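Local coordinates for protein metagenomic carboxyl esterase MGS0156 (Uncultured organism, PDB 5D8M) that probably hydrolyses carboxylic ester bonds as a serine esterase of the alpha/beta-hydrolase fold, and carries a predicted transmembrane helix in its full-length form, at residues A[62-67]-A[293-298]; A[181-186]-A[284-289]; A[192-197]-A[224-229]; A[248-253]-A[274-279]; A[298-303]-A[315-320]. All coordinates share one frame; numbering follows the deposited sequence.

How the contacts relate
Contacts 1, 4 and 5 lie beyond the C-terminal ends of the parallel strands, where an alpha/beta hydrolase has its active site, and contact 2 runs from that end of strand 178-184 down its side. Contact 4 supplies D276 and contact 5 supplies H299, joined by D276 OD2 to H299 ND1 at 2.8 Å, consistent with the acid-histidine pair of a catalytic triad. Contact 1, about 9 Å from contact 4 centre to centre, pairs with the chain leading to H299 and shares D298 with contact 5. Contact 2 meets contact 4 through S183 O and L248 N, 2.8 Å apart. Contact 3, its centre about 25 Å from that of contact 1, reaches contact 4 by packing of L193 on G277 and L278.

Contact 1: residues A[62-67]-A[293-298]; sequences GILWRL and GYPNAD
Y294, N296 and W65 bury the most surface where loop 62-67 lies along 293-298, the chain leaving strand 290-293. The side chain of N296, with CG anti to the backbone N (chi1 -168°), crosses the W65 indole obliquely. Its amide lies over one face, near the rim, N296 CG being 3.3 Å from W65 NE1. Ring and amide planes are 39° apart, so the amide is tilted against the indole. The polar ends find their strongest partners outside the pair: W65 NE1 hydrogen-bonds to F251 O, N296 ND2 to D61 O, and the indole also stacks with the F251 ring. Y294 offers one ring face to L67, whose CD2 makes a CH-pi contact 3.9 Å from the centroid of the Y294 ring. Between these side chains the backbones form a single beta bridge, L64 opposite P295. The bridge lies just past the end of strand 290-293 in the parallel sheet of an alpha/beta hydrolase, on the way into the loop that holds H299. W65 N donates to Y294 O over 2.9 Å, in the carbonyl plane, while N296 N reaches I63 O at 3.0 Å from well above its carbonyl plane; I63 O is also bonded to Y322 OH. An alanine in place of W65 would remove the indole and its bond to F251 O, and would probably loosen the seat of the N296 amide. A water links the next groups along, donating to W65 O at 2.8 Å and accepting from Y294 N at 3.0 Å. L64 CD2 comes 3.8 Å from P295 N.

Contact 2: residues A[181-186]-A[284-289]; sequences VVSVAG and AIIPGG
A single water holds the polar side of this buried contact. It accepts from S183 OG at 2.7 Å and from G186 N at 2.9 Å, and donates to A284 O at 2.6 Å, so three polar atoms of two segments without a direct hydrogen bond are satisfied together. S183 OG stands anti to the backbone N (chi1 -174°). The CB of the same residue faces the tip of I286, S183 CB to I286 CD1 being 3.7 Å, and V181 CG1 flanks that methyl more loosely at 4.3 Å from I286 CD1. At the far end A284 meets the G186 carbonyl in a CA-H...O contact, A284 CA lying 3.2 Å from G186 O. Strand 178-184 is the centre of the seven-stranded parallel sheet of the alpha/beta-hydrolase fold, and 284-289 is the connection that leads into strand 290-293. I286 begins a type II turn ending at G289, in which G288 takes the positive phi. Behind the first shell, S247 OG bonds I286 N, and Y245, I188 and L239 pack on the I286 side chain. A CB at G186 would clash with S183 OG as it is placed here.

Contact 3: residues A[192-197]-A[224-229]; sequences PLAETF and SLKRAY
E195 lays its carboxylate against the extended hydrocarbon of K226, the two side chains crossing at about a right angle. A bend at chi2 (-90°) folds the glutamate toward its neighbour, so that E195 OE2 lies 3.4 Å from K226 CD. The charged ends stay apart: E195 OE1 and K226 NZ are 4.2 Å from each other, beyond a salt bridge, and the ammonium has a long, weak ion pair with D223. Deeper in, A194 CB presses on the backbone before the helix, 3.6 Å from L225 O, and meets L225 CB at 4.0 Å. On the other flank P192 CD touches R227 NH2 at 3.9 Å; the R227 chain bends at chi3, and its guanidinium forms a salt bridge with D283. Both segments belong to the excursion between strands 178-184 and 244-248, the place where alpha/beta hydrolases commonly insert a cap. The disulfide C99-C213 fastens the chain between them to an earlier loop. K226 occupies the N-cap position of helix 227-236, and a water ties the first turn to the glutamate, donating to E195 OE2 at 3.2 Å and accepting from A228 N at 3.0 Å. Within the short, weakly bonded helix about 193-196, P192 O takes both E195 N and T196 OG1. L193 turns to helix 262-269. The join thus rests on methyl and methylene packing and one water; A194 O is buried without a partner in the model, while the E195 carboxylate, near the start of helix 227-236, would probably interact favourably with the positive end of the helix dipole.

Contact 4: residues A[248-253]-A[274-279]; sequences LAAFAS and LNDGLV
The two loops come nearest at F251 and D276, whose CA atoms are 4.1 Å apart, yet no hydrogen bond crosses directly between them. From the end of strand 244-248 onward, both lie ahead of strand 290-293, in the region of the alpha/beta-hydrolase fold that usually carries the acid of the catalytic triad, a role consistent with D276, whose OD2 bonds H299 ND1. Waters do the bridging. One accepts from A252 N and donates to N275 O at 2.8 Å; a second joins A250 N to D276 OD2, 2.8 Å from the latter; a third lies between A250 O and V279 O, 2.6 Å from A250 O. Among the side chains F251 and L274 run side by side, pointing the same way. L274 CG stands 3.8 Å from the centroid of the F251 ring and 14° off its normal, a CH-pi contact over one face. A250 O presses on D276 CB at 3.2 Å. N275 OD1 closes an Asx turn on G277 N, its donor in the carbonyl plane on a lone pair. D276 CG sits in the crowded position between the backbone N and carbonyl carbon (chi1 65°). Two N-H groups grip D276 OD1 and fix the carboxylate's rotation: L278 N at 2.9 Å, nearly along the C-O axis, and V279 N at 2.8 Å, from above the carboxylate plane.

Contact 5: residues A[298-303]-A[315-320]; sequences DHLAVA and SVISKN
Water-mediated bonds connect the polar groups of the two segments. One water accepts from D298 N at 3.0 Å and donates to K319 O at 2.9 Å; another donates to D298 OD1 at 3.0 Å and accepts from N320 ND2 at 3.0 Å. No direct hydrogen bond joins the two segments; within 298-303, D298 OD1 takes A301 N at 2.9 Å, nearly along its C-O axis, and weakly L300 N. This Asx motif, set by D298 CG in the crowded position between backbone N and carbonyl carbon (chi1 65°), shapes the turn holding H299, which follows strand 290-293 where an alpha/beta hydrolase keeps its catalytic histidine. D298 OD2 is bonded to S258 N, so both carboxylate oxygens are engaged. An alanine in place of D298 would lack these bonds and would probably loosen the turn around H299. Apolar packing adds to the join. L300 CD1 meets I317 CG2 at 4.0 Å, the two side chains crossing at about a right angle just beyond helix 312-316, and I317 centres an inverse gamma turn. A301 CB rests 3.5 Å from K319 O. N320 holds its amide by F306 N on OD1 and M304 O on ND2, which fixes ND2 3.7 Å from A301 CA.

Contact 1: residues A[62-67]-A[293-298]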
# COMPACT_ATOMS: atom_id res chain seq x y z
N GLY A 62 11.35 15.99 -1.30
CA GLY A 62 10.36 16.29 -0.27
C GLY A 62 9.11 15.41 -0.21
O GLY A 62 8.75 14.91 0.85
N ILE A 63 8.44 15.22 -1.33
CA ILE A 63 7.29 14.32 -1.34
C ILE A 63 7.59 12.98 -2.01
O ILE A 63 7.10 11.94 -1.57
CB ILE A 63 6.05 14.96 -2.03
CG1 ILE A 63 6.37 15.46 -3.44
CG2 ILE A 63 5.49 16.08 -1.13
CD1 ILE A 63 5.11 15.81 -4.32
N LEU A 64 8.40 13.01 -3.06
CA LEU A 64 8.69 11.82 -3.86
C LEU A 64 10.15 11.76 -4.21
O LEU A 64 10.67 12.70 -4.82
CB LEU A 64 7.87 11.82 -5.15
CG LEU A 64 6.35 11.79 -5.01
CD1 LEU A 64 5.70 12.24 -6.33
CD2 LEU A 64 5.90 10.35 -4.66
N TRP A 65 10.81 10.67 -3.83
CA TRP A 65 12.24 10.51 -4.10
C TRP A 65 12.50 10.56 -5.58
O TRP A 65 11.70 10.06 -6.37
CB TRP A 65 12.77 9.19 -3.54
CG TRP A 65 12.89 9.17 -2.06
CD1 TRP A 65 12.02 8.60 -1.18
CD2 TRP A 65 13.94 9.75 -1.28
NE1 TRP A 65 12.47 8.78 0.11
CE2 TRP A 65 13.64 9.49 0.07
CE3 TRP A 65 15.11 10.46 -1.60
CZ2 TRP A 65 14.47 9.91 1.11
CZ3 TRP A 65 15.93 10.88 -0.55
CH2 TRP A 65 15.60 10.60 0.79
N ARG A 66 13.62 11.17 -5.95
CA ARG A 66 14.07 11.20 -7.33
C ARG A 66 15.06 10.08 -7.59
O ARG A 66 16.25 10.29 -7.50
CB ARG A 66 14.75 12.53 -7.66
CG ARG A 66 13.88 13.75 -7.50
CD ARG A 66 14.72 15.03 -7.44
NE ARG A 66 15.44 15.14 -6.18
CZ ARG A 66 16.24 16.15 -5.85
NH1 ARG A 66 16.42 17.16 -6.69
NH2 ARG A 66 16.85 16.17 -4.66
N LEU A 67 14.56 8.89 -7.94
CA LEU A 67 15.43 7.80 -8.34
C LEU A 67 15.89 8.05 -9.76
O LEU A 67 15.35 8.92 -10.44
CB LEU A 67 14.71 6.44 -8.22
CG LEU A 67 15.00 5.68 -6.91
CD1 LEU A 67 14.35 6.37 -5.72
CD2 LEU A 67 14.60 4.21 -6.99
N GLY A 293 5.95 5.82 -8.27
CA GLY A 293 7.04 6.47 -7.58
C GLY A 293 7.29 6.03 -6.16
O GLY A 293 6.84 4.95 -5.71
N TYR A 294 8.03 6.87 -5.45
CA TYR A 294 8.56 6.51 -4.14
C TYR A 294 8.29 7.62 -3.11
O TYR A 294 9.11 8.51 -2.96
CB TYR A 294 10.07 6.23 -4.23
CG TYR A 294 10.44 5.12 -5.21
CD1 TYR A 294 10.61 5.39 -6.57
CD2 TYR A 294 10.61 3.80 -4.77
CE1 TYR A 294 10.95 4.39 -7.46
CE2 TYR A 294 10.96 2.78 -5.69
CZ TYR A 294 11.12 3.09 -7.02
OH TYR A 294 11.46 2.14 -7.93
N PRO A 295 7.14 7.56 -2.43
CA PRO A 295 6.85 8.52 -1.36
C PRO A 295 7.94 8.55 -0.32
O PRO A 295 8.38 7.50 0.12
CB PRO A 295 5.56 7.99 -0.75
CG PRO A 295 4.91 7.22 -1.87
CD PRO A 295 6.05 6.58 -2.60
N ASN A 296 8.37 9.75 0.05
CA ASN A 296 9.37 9.96 1.08
C ASN A 296 8.72 9.89 2.46
O ASN A 296 8.37 10.90 3.06
CB ASN A 296 10.07 11.32 0.87
CG ASN A 296 11.32 11.46 1.72
OD1 ASN A 296 11.58 10.65 2.63
ND2 ASN A 296 12.10 12.52 1.44
N ALA A 297 8.56 8.68 2.96
CA ALA A 297 7.70 8.43 4.10
C ALA A 297 7.97 7.01 4.57
O ALA A 297 8.33 6.16 3.74
CB ALA A 297 6.19 8.60 3.70
N ASP A 298 7.76 6.72 5.85
CA ASP A 298 7.94 5.34 6.30
C ASP A 298 6.61 4.60 6.09
O ASP A 298 5.64 5.17 5.61
CB ASP A 298 8.46 5.27 7.77
CG ASP A 298 7.45 5.81 8.82
OD1 ASP A 298 6.21 5.70 8.63
OD2 ASP A 298 7.91 6.31 9.88
O HOH W 1 9.30 8.92 -7.19

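Contact 2: residues A[181-186]-A[284-289]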
# COMPACT_ATOMS: atom_id res chain seq x y z
N VAL A 181 -6.13 -1.47 -9.51
CA VAL A 181 -5.58 -1.65 -8.17
C VAL A 181 -4.36 -0.80 -7.99
O VAL A 181 -3.43 -0.92 -8.77
CB VAL A 181 -5.15 -3.10 -7.89
CG1 VAL A 181 -4.54 -3.19 -6.48
CG2 VAL A 181 -6.34 -4.05 -8.06
N VAL A 182 -4.37 0.03 -6.96
CA VAL A 182 -3.21 0.81 -6.60
C VAL A 182 -2.64 0.28 -5.30
O VAL A 182 -3.34 0.17 -4.30
CB VAL A 182 -3.56 2.29 -6.41
CG1 VAL A 182 -2.30 3.07 -6.07
CG2 VAL A 182 -4.22 2.83 -7.68
N SER A 183 -1.37 -0.08 -5.35
CA SER A 183 -0.65 -0.54 -4.18
C SER A 183 0.15 0.61 -3.56
O SER A 183 0.97 1.23 -4.24
CB SER A 183 0.30 -1.69 -4.62
OG SER A 183 0.94 -2.29 -3.52
N VAL A 184 -0.08 0.87 -2.28
CA VAL A 184 0.68 1.85 -1.52
C VAL A 184 1.47 1.15 -0.41
O VAL A 184 0.89 0.67 0.56
CB VAL A 184 -0.25 2.92 -0.89
CG1 VAL A 184 0.55 4.01 -0.22
CG2 VAL A 184 -1.21 3.51 -1.98
N ALA A 185 2.80 1.09 -0.56
CA ALA A 185 3.64 0.28 0.31
C ALA A 185 3.04 -1.13 0.46
O ALA A 185 2.99 -1.70 1.55
CB ALA A 185 3.80 0.94 1.68
N GLY A 186 2.58 -1.70 -0.65
CA GLY A 186 1.99 -3.02 -0.63
C GLY A 186 3.05 -4.09 -0.51
O GLY A 186 4.12 -4.00 -1.11
N ALA A 284 7.73 -4.22 -3.44
CA ALA A 284 6.49 -3.48 -3.25
C ALA A 284 5.92 -2.98 -4.56
O ALA A 284 5.14 -2.00 -4.60
CB ALA A 284 6.72 -2.29 -2.28
N ILE A 285 6.32 -3.63 -5.65
CA ILE A 285 5.87 -3.21 -6.95
C ILE A 285 5.20 -4.37 -7.68
O ILE A 285 5.79 -5.44 -7.87
CB ILE A 285 7.06 -2.66 -7.77
CG1 ILE A 285 7.63 -1.43 -7.04
CG2 ILE A 285 6.59 -2.28 -9.20
CD1 ILE A 285 8.99 -0.97 -7.54
N ILE A 286 3.95 -4.15 -8.07
CA ILE A 286 3.19 -5.15 -8.82
C ILE A 286 3.76 -5.31 -10.24
O ILE A 286 3.75 -4.36 -11.02
CB ILE A 286 1.69 -4.78 -8.89
CG1 ILE A 286 1.10 -4.60 -7.47
CG2 ILE A 286 0.93 -5.79 -9.78
CD1 ILE A 286 -0.38 -4.02 -7.44
N PRO A 287 4.25 -6.52 -10.57
CA PRO A 287 4.85 -6.70 -11.90
C PRO A 287 3.80 -6.54 -13.00
O PRO A 287 2.63 -6.88 -12.79
CB PRO A 287 5.43 -8.13 -11.85
CG PRO A 287 4.66 -8.82 -10.77
CD PRO A 287 4.32 -7.74 -9.75
N GLY A 288 4.21 -5.99 -14.14
CA GLY A 288 3.30 -5.74 -15.26
C GLY A 288 2.45 -4.49 -15.07
O GLY A 288 1.64 -4.15 -15.94
N GLY A 289 2.62 -3.81 -13.94
CA GLY A 289 1.87 -2.59 -13.67
C GLY A 289 2.58 -1.29 -14.04
O GLY A 289 3.50 -1.27 -14.86
O HOH W 2 3.22 -0.83 -3.30

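Contact 3: residues A[192-197]-A[224-229]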
# COMPACT_ATOMS: atom_id res chain seq x y z
N PRO A 192 10.93 -10.18 4.38
CA PRO A 192 11.72 -11.16 5.12
C PRO A 192 11.45 -11.11 6.63
O PRO A 192 11.72 -12.08 7.33
CB PRO A 192 13.17 -10.79 4.80
CG PRO A 192 13.12 -9.40 4.26
CD PRO A 192 11.77 -9.18 3.69
N LEU A 193 10.90 -10.01 7.12
CA LEU A 193 10.60 -9.90 8.55
C LEU A 193 9.53 -10.92 8.97
O LEU A 193 9.51 -11.34 10.11
CB LEU A 193 10.12 -8.49 8.89
CG LEU A 193 11.17 -7.38 8.70
CD1 LEU A 193 10.53 -6.02 8.93
CD2 LEU A 193 12.37 -7.56 9.61
N ALA A 194 8.67 -11.33 8.05
CA ALA A 194 7.66 -12.33 8.40
C ALA A 194 8.31 -13.66 8.82
O ALA A 194 7.73 -14.43 9.58
CB ALA A 194 6.68 -12.55 7.23
N GLU A 195 9.53 -13.90 8.37
CA GLU A 195 10.21 -15.13 8.76
C GLU A 195 11.17 -14.91 9.92
O GLU A 195 11.63 -15.87 10.53
CB GLU A 195 10.98 -15.72 7.58
CG GLU A 195 10.11 -16.35 6.50
CD GLU A 195 9.84 -17.83 6.74
OE1 GLU A 195 10.00 -18.30 7.89
OE2 GLU A 195 9.48 -18.52 5.76
N THR A 196 11.48 -13.66 10.23
CA THR A 196 12.54 -13.35 11.21
C THR A 196 12.22 -13.80 12.64
O THR A 196 13.12 -14.21 13.38
CB THR A 196 12.83 -11.83 11.23
OG1 THR A 196 13.25 -11.41 9.93
CG2 THR A 196 13.93 -11.50 12.22
N PHE A 197 10.96 -13.74 13.03
CA PHE A 197 10.62 -14.01 14.43
C PHE A 197 10.00 -15.39 14.66
O PHE A 197 9.41 -15.97 13.76
CB PHE A 197 9.73 -12.88 14.95
CG PHE A 197 10.32 -11.51 14.69
CD1 PHE A 197 11.42 -11.07 15.43
CD2 PHE A 197 9.82 -10.70 13.69
CE1 PHE A 197 11.99 -9.83 15.19
CE2 PHE A 197 10.38 -9.45 13.45
CZ PHE A 197 11.47 -9.02 14.19
N SER A 224 0.83 -15.33 5.01
CA SER A 224 0.47 -14.62 3.80
C SER A 224 1.54 -13.62 3.40
O SER A 224 1.55 -13.15 2.26
CB SER A 224 -0.88 -13.91 3.98
OG SER A 224 -1.92 -14.84 4.11
N LEU A 225 2.41 -13.28 4.34
CA LEU A 225 3.45 -12.28 4.11
C LEU A 225 4.85 -12.88 3.91
O LEU A 225 5.82 -12.14 3.73
CB LEU A 225 3.48 -11.29 5.27
CG LEU A 225 2.20 -10.44 5.30
CD1 LEU A 225 2.13 -9.56 6.56
CD2 LEU A 225 2.16 -9.61 4.02
N LYS A 226 4.96 -14.20 3.94
CA LYS A 226 6.27 -14.83 3.73
C LYS A 226 6.67 -14.72 2.27
O LYS A 226 5.87 -14.93 1.37
CB LYS A 226 6.27 -16.30 4.16
CG LYS A 226 6.16 -16.43 5.68
CD LYS A 226 6.13 -17.86 6.16
CE LYS A 226 5.90 -17.87 7.68
NZ LYS A 226 5.95 -19.26 8.19
N ARG A 227 7.92 -14.35 2.05
CA ARG A 227 8.44 -14.14 0.72
C ARG A 227 8.22 -15.38 -0.18
O ARG A 227 7.75 -15.25 -1.30
CB ARG A 227 9.94 -13.79 0.80
CG ARG A 227 10.64 -13.79 -0.54
CD ARG A 227 12.09 -13.33 -0.39
NE ARG A 227 12.17 -11.90 -0.17
CZ ARG A 227 13.31 -11.23 -0.04
NH1 ARG A 227 14.46 -11.88 -0.08
NH2 ARG A 227 13.29 -9.92 0.14
N ALA A 228 8.54 -16.57 0.33
CA ALA A 228 8.35 -17.81 -0.42
C ALA A 228 6.88 -17.95 -0.87
O ALA A 228 6.59 -18.24 -2.02
CB ALA A 228 8.77 -19.00 0.42
N TYR A 229 5.96 -17.70 0.04
CA TYR A 229 4.55 -17.80 -0.29
C TYR A 229 4.11 -16.78 -1.36
O TYR A 229 3.44 -17.12 -2.33
CB TYR A 229 3.73 -17.62 0.97
CG TYR A 229 2.27 -17.92 0.78
CD1 TYR A 229 1.79 -19.22 0.89
CD2 TYR A 229 1.36 -16.90 0.52
CE1 TYR A 229 0.45 -19.50 0.73
CE2 TYR A 229 0.03 -17.17 0.36
CZ TYR A 229 -0.43 -18.46 0.47
OH TYR A 229 -1.78 -18.72 0.31
O HOH W 3 9.83 -17.12 2.94

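Contact 4: residues A[248-253]-A[274-279]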
# COMPACT_ATOMS: atom_id res chain seq x y z
N LEU A 248 3.10 2.39 -5.60
CA LEU A 248 3.93 3.36 -4.90
C LEU A 248 4.73 2.59 -3.87
O LEU A 248 4.16 1.80 -3.11
CB LEU A 248 3.08 4.43 -4.23
CG LEU A 248 2.41 5.41 -5.18
CD1 LEU A 248 1.16 5.99 -4.50
CD2 LEU A 248 3.36 6.54 -5.54
N ALA A 249 6.05 2.78 -3.86
CA ALA A 249 6.89 2.13 -2.87
C ALA A 249 7.57 3.16 -1.96
O ALA A 249 8.43 3.92 -2.41
CB ALA A 249 7.92 1.24 -3.56
N ALA A 250 7.19 3.19 -0.68
CA ALA A 250 7.71 4.21 0.23
C ALA A 250 9.06 3.85 0.84
O ALA A 250 9.39 2.66 1.02
CB ALA A 250 6.70 4.48 1.33
N PHE A 251 9.86 4.88 1.13
CA PHE A 251 10.95 4.78 2.07
C PHE A 251 11.33 6.17 2.52
O PHE A 251 11.10 7.15 1.82
CB PHE A 251 12.16 4.04 1.45
CG PHE A 251 12.82 4.75 0.29
CD1 PHE A 251 12.42 4.51 -1.02
CD2 PHE A 251 13.88 5.62 0.51
CE1 PHE A 251 13.05 5.15 -2.08
CE2 PHE A 251 14.52 6.25 -0.54
CZ PHE A 251 14.11 6.02 -1.84
N ALA A 252 11.90 6.25 3.72
CA ALA A 252 12.44 7.48 4.25
C ALA A 252 13.82 7.19 4.79
O ALA A 252 14.19 6.04 4.96
CB ALA A 252 11.53 8.04 5.34
N SER A 253 14.59 8.24 5.09
CA SER A 253 15.88 8.06 5.72
C SER A 253 15.63 7.48 7.10
O SER A 253 14.50 7.54 7.59
CB SER A 253 16.65 9.38 5.82
OG SER A 253 15.93 10.29 6.64
N LEU A 274 16.60 1.11 0.85
CA LEU A 274 15.37 1.65 0.28
C LEU A 274 14.24 0.78 0.77
O LEU A 274 13.76 -0.10 0.06
CB LEU A 274 15.40 1.68 -1.25
CG LEU A 274 16.11 2.89 -1.87
CD1 LEU A 274 17.58 2.94 -1.51
CD2 LEU A 274 15.97 2.84 -3.38
N ASN A 275 13.85 1.00 2.03
CA ASN A 275 12.79 0.25 2.67
C ASN A 275 12.03 1.19 3.60
O ASN A 275 12.60 2.15 4.10
CB ASN A 275 13.34 -0.94 3.46
CG ASN A 275 13.93 -0.54 4.81
OD1 ASN A 275 13.21 -0.43 5.81
ND2 ASN A 275 15.25 -0.35 4.86
N ASP A 276 10.76 0.89 3.85
CA ASP A 276 9.93 1.81 4.63
C ASP A 276 9.82 1.39 6.10
O ASP A 276 9.00 1.92 6.84
CB ASP A 276 8.53 1.92 4.03
CG ASP A 276 7.74 0.61 4.08
OD1 ASP A 276 8.10 -0.32 4.83
OD2 ASP A 276 6.72 0.52 3.38
N GLY A 277 10.66 0.45 6.51
CA GLY A 277 10.64 -0.07 7.86
C GLY A 277 10.17 -1.51 7.87
O GLY A 277 10.66 -2.29 8.67
N LEU A 278 9.24 -1.87 6.98
CA LEU A 278 8.64 -3.21 7.01
C LEU A 278 8.69 -3.87 5.63
O LEU A 278 8.79 -5.09 5.53
CB LEU A 278 7.18 -3.17 7.53
CG LEU A 278 7.01 -2.70 9.00
CD1 LEU A 278 5.54 -2.67 9.42
CD2 LEU A 278 7.80 -3.59 9.96
N VAL A 279 8.64 -3.06 4.58
CA VAL A 279 8.68 -3.56 3.20
C VAL A 279 9.84 -2.92 2.42
O VAL A 279 10.00 -1.71 2.43
CB VAL A 279 7.34 -3.25 2.45
CG1 VAL A 279 7.32 -3.87 1.03
CG2 VAL A 279 6.14 -3.74 3.29
O HOH W 4 6.80 0.64 0.56
O HOH W 5 9.26 0.16 0.40
O HOH W 6 11.74 4.18 5.88

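Contact 5: residues A[298-303]-A[315-320]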
# COMPACT_ATOMS: atom_id res chain seq x y z
N ASP A 298 7.76 6.72 5.85
CA ASP A 298 7.94 5.34 6.30
C ASP A 298 6.61 4.60 6.09
O ASP A 298 5.64 5.17 5.61
CB ASP A 298 8.46 5.27 7.77
CG ASP A 298 7.45 5.81 8.82
OD1 ASP A 298 6.21 5.70 8.63
OD2 ASP A 298 7.91 6.31 9.88
N HIS A 299 6.59 3.32 6.44
CA HIS A 299 5.46 2.45 6.16
C HIS A 299 4.12 3.00 6.64
O HIS A 299 3.11 2.88 5.94
CB HIS A 299 5.71 1.08 6.81
CG HIS A 299 4.77 0.02 6.35
ND1 HIS A 299 4.77 -0.49 5.07
CD2 HIS A 299 3.77 -0.63 7.01
CE1 HIS A 299 3.84 -1.41 4.97
NE2 HIS A 299 3.21 -1.51 6.13
N LEU A 300 4.10 3.60 7.82
CA LEU A 300 2.84 4.08 8.39
C LEU A 300 2.48 5.49 7.93
O LEU A 300 1.31 5.81 7.65
CB LEU A 300 2.92 4.02 9.92
CG LEU A 300 2.99 2.59 10.43
CD1 LEU A 300 3.10 2.60 11.96
CD2 LEU A 300 1.77 1.77 9.98
N ALA A 301 3.48 6.33 7.78
CA ALA A 301 3.22 7.73 7.40
C ALA A 301 2.56 7.84 6.03
O ALA A 301 1.75 8.73 5.78
CB ALA A 301 4.51 8.53 7.43
N VAL A 302 2.89 6.94 5.12
CA VAL A 302 2.38 7.08 3.75
C VAL A 302 0.86 6.86 3.68
O VAL A 302 0.22 7.29 2.72
CB VAL A 302 3.16 6.11 2.80
CG1 VAL A 302 2.76 4.63 3.05
CG2 VAL A 302 2.96 6.52 1.33
N ALA A 303 0.24 6.27 4.71
CA ALA A 303 -1.16 5.87 4.55
C ALA A 303 -2.03 5.83 5.80
O ALA A 303 -3.25 5.89 5.69
CB ALA A 303 -1.21 4.48 3.88
N SER A 315 2.90 8.28 20.26
CA SER A 315 4.21 8.85 20.52
C SER A 315 5.35 8.08 19.86
O SER A 315 6.30 8.69 19.40
CB SER A 315 4.44 8.92 22.02
OG SER A 315 3.57 9.89 22.60
N VAL A 316 5.26 6.75 19.80
CA VAL A 316 6.35 5.95 19.25
C VAL A 316 6.28 5.92 17.72
O VAL A 316 7.28 5.67 17.06
CB VAL A 316 6.37 4.53 19.83
CG1 VAL A 316 6.50 4.61 21.35
CG2 VAL A 316 5.12 3.74 19.42
N ILE A 317 5.11 6.21 17.16
CA ILE A 317 4.96 6.41 15.73
C ILE A 317 5.33 7.87 15.46
O ILE A 317 4.49 8.70 15.10
CB ILE A 317 3.54 6.03 15.28
CG1 ILE A 317 3.27 4.58 15.71
CG2 ILE A 317 3.34 6.20 13.75
CD1 ILE A 317 1.85 4.11 15.50
N SER A 318 6.61 8.16 15.66
CA SER A 318 7.11 9.52 15.83
C SER A 318 7.35 10.31 14.54
O SER A 318 7.64 11.49 14.59
CB SER A 318 8.43 9.47 16.61
OG SER A 318 9.38 8.75 15.85
N LYS A 319 7.22 9.67 13.38
CA LYS A 319 7.45 10.39 12.12
C LYS A 319 6.28 10.15 11.16
O LYS A 319 6.47 9.75 10.01
CB LYS A 319 8.77 9.94 11.48
CG LYS A 319 10.02 10.31 12.32
CD LYS A 319 10.18 11.83 12.41
CE LYS A 319 11.38 12.21 13.27
NZ LYS A 319 11.58 13.69 13.31
N ASN A 320 5.06 10.43 11.63
CA ASN A 320 3.83 10.06 10.93
C ASN A 320 3.34 11.13 9.95
O ASN A 320 2.37 10.91 9.22
CB ASN A 320 2.74 9.75 11.96
CG ASN A 320 1.52 9.08 11.35
OD1 ASN A 320 0.41 9.63 11.39
ND2 ASN A 320 1.71 7.91 10.79
O HOH W 7 8.07 9.02 7.76
O HOH W 8 4.52 6.92 10.73